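Local coordinates for protein separin (Saccharomyces cerevisiae, PDB 5U1T) that acts as a caspase-like cysteine protease that cleaves the MCD1/SCC1 subunit of cohesin at the onset of anaphase, allowing chromosomes to separate, at residues Q682-A687 with P716-I721. Numbering follows the deposited sequence.
Sequences QALLHA and PELFDI
A683, L684 and A687 meet L718 through aliphatic groups, and no flat group bridges the two segments. Beside L718, the F719 ring has the carbonyl O of P716 in plane at its edge. The same oxygen accepts a hydrogen bond from the backbone N of F719, at 2.7 Å from F719 N to P716 O. This bond closes the 3-10 turn 716-718 that carries L718.

L718 points at helix 680-689 with its two methyl branches spread over it. CG lies anti to the carbonyl carbon (chi1 -71°), and CD1 continues the chain away from CA (chi2 -174°). CD1 sits against the methyl of A687, with 4.1 Å between L718 CD1 and A687 CB. CD2 serves the other two residues. L718 CD2 lies 3.8 Å from L684 CD2. The methyl of A683 is a little further, with 4.2 Å between A683 CB and L718 CD2. L718 CD2 also rests against the backbone, 4.1 Å from the carbonyl carbon C of A683. All four residues that touch are buried, and no hydrogen bond links the two segments.

The contact belongs to the helical domain. It joins helix 680-689 to the loop that follows helix 700-714 and leads into helix 729-752, well away from the probable catalytic residue C1497. A683 and A687 are one helical turn apart, and their methyls both point toward the loop. The hydrogen bond from A687 N to A683 O (2.9 Å) spans that turn.

The L684 and L718 side chains run alongside one another in opposing senses. L684 does not aim its CB at the loop, and CG and CD2 make the approach. The same side chain also packs on K734 and L738 of helix 729-752. L711 of helix 700-714 touches both A687 and L718.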
# COMPACT_ATOMS: atom_id res chain seq x y z
N GLN A 682 -4.81 14.87 -7.90
CA GLN A 682 -3.53 15.04 -8.56
C GLN A 682 -2.42 15.33 -7.55
O GLN A 682 -1.28 14.94 -7.75
CB GLN A 682 -3.62 16.14 -9.61
CG GLN A 682 -4.01 15.62 -10.97
CD GLN A 682 -5.42 15.01 -11.00
OE1 GLN A 682 -6.41 15.64 -10.57
NE2 GLN A 682 -5.52 13.77 -11.52
N ALA A 683 -2.77 16.02 -6.47
CA ALA A 683 -1.80 16.38 -5.44
C ALA A 683 -1.39 15.14 -4.66
O ALA A 683 -0.23 14.98 -4.28
CB ALA A 683 -2.38 17.42 -4.51
N LEU A 684 -2.36 14.26 -4.41
CA LEU A 684 -2.07 12.99 -3.77
C LEU A 684 -1.13 12.21 -4.66
O LEU A 684 -0.17 11.59 -4.19
CB LEU A 684 -3.35 12.21 -3.51
CG LEU A 684 -4.11 12.50 -2.21
CD1 LEU A 684 -5.51 11.90 -2.25
CD2 LEU A 684 -3.35 11.98 -0.99
N LEU A 685 -1.38 12.27 -5.96
CA LEU A 685 -0.57 11.53 -6.91
C LEU A 685 0.86 12.05 -6.97
O LEU A 685 1.81 11.28 -6.92
CB LEU A 685 -1.20 11.60 -8.29
CG LEU A 685 -0.76 10.47 -9.21
CD1 LEU A 685 -1.35 9.19 -8.68
CD2 LEU A 685 -1.22 10.77 -10.64
N HIS A 686 1.00 13.36 -7.07
CA HIS A 686 2.30 13.99 -7.08
C HIS A 686 3.08 13.65 -5.78
O HIS A 686 4.25 13.23 -5.82
CB HIS A 686 2.12 15.50 -7.27
CG HIS A 686 3.40 16.28 -7.26
ND1 HIS A 686 4.58 15.81 -7.80
CD2 HIS A 686 3.68 17.53 -6.79
CE1 HIS A 686 5.53 16.72 -7.65
NE2 HIS A 686 5.01 17.77 -7.05
N ALA A 687 2.42 13.80 -4.63
CA ALA A 687 3.09 13.65 -3.34
C ALA A 687 3.49 12.20 -3.09
O ALA A 687 4.57 11.92 -2.58
CB ALA A 687 2.19 14.16 -2.21
N PRO A 716 -2.79 21.30 2.98
CA PRO A 716 -3.16 20.78 4.31
C PRO A 716 -4.02 19.53 4.23
O PRO A 716 -3.84 18.59 5.01
CB PRO A 716 -3.96 21.94 4.93
CG PRO A 716 -3.49 23.14 4.23
CD PRO A 716 -3.19 22.71 2.82
N GLU A 717 -4.94 19.50 3.27
CA GLU A 717 -5.89 18.41 3.18
C GLU A 717 -5.19 17.10 2.81
O GLU A 717 -5.81 16.03 2.83
CB GLU A 717 -7.02 18.73 2.19
CG GLU A 717 -6.55 19.08 0.78
CD GLU A 717 -6.25 20.58 0.57
OE1 GLU A 717 -5.56 21.19 1.41
OE2 GLU A 717 -6.71 21.14 -0.46
N LEU A 718 -3.90 17.17 2.48
CA LEU A 718 -3.11 15.96 2.25
C LEU A 718 -2.87 15.27 3.57
O LEU A 718 -2.46 14.12 3.63
CB LEU A 718 -1.77 16.28 1.58
CG LEU A 718 -1.76 16.71 0.12
CD1 LEU A 718 -0.34 16.83 -0.37
CD2 LEU A 718 -2.55 15.73 -0.72
N PHE A 719 -3.14 16.00 4.65
CA PHE A 719 -2.83 15.54 5.99
C PHE A 719 -4.05 15.61 6.89
O PHE A 719 -3.92 15.73 8.11
CB PHE A 719 -1.69 16.35 6.57
CG PHE A 719 -0.47 16.40 5.68
CD1 PHE A 719 -0.34 17.38 4.70
CD2 PHE A 719 0.54 15.46 5.82
CE1 PHE A 719 0.77 17.41 3.87
CE2 PHE A 719 1.65 15.50 5.00
CZ PHE A 719 1.76 16.48 4.03
N ASP A 720 -5.24 15.56 6.29
CA ASP A 720 -6.47 15.58 7.06
C ASP A 720 -6.97 14.17 7.30
O ASP A 720 -7.97 13.74 6.73
CB ASP A 720 -7.54 16.39 6.36
CG ASP A 720 -8.76 16.61 7.22
OD1 ASP A 720 -8.64 16.44 8.46
OD2 ASP A 720 -9.82 16.95 6.66
N ILE A 721 -6.26 13.46 8.17
CA ILE A 721 -6.54 12.06 8.42
C ILE A 721 -7.78 11.88 9.29
O ILE A 721 -8.25 10.76 9.50
CB ILE A 721 -5.33 11.37 9.09
CG1 ILE A 721 -4.78 12.22 10.22
CG2 ILE A 721 -4.26 11.12 8.06
CD1 ILE A 721 -5.16 11.74 11.59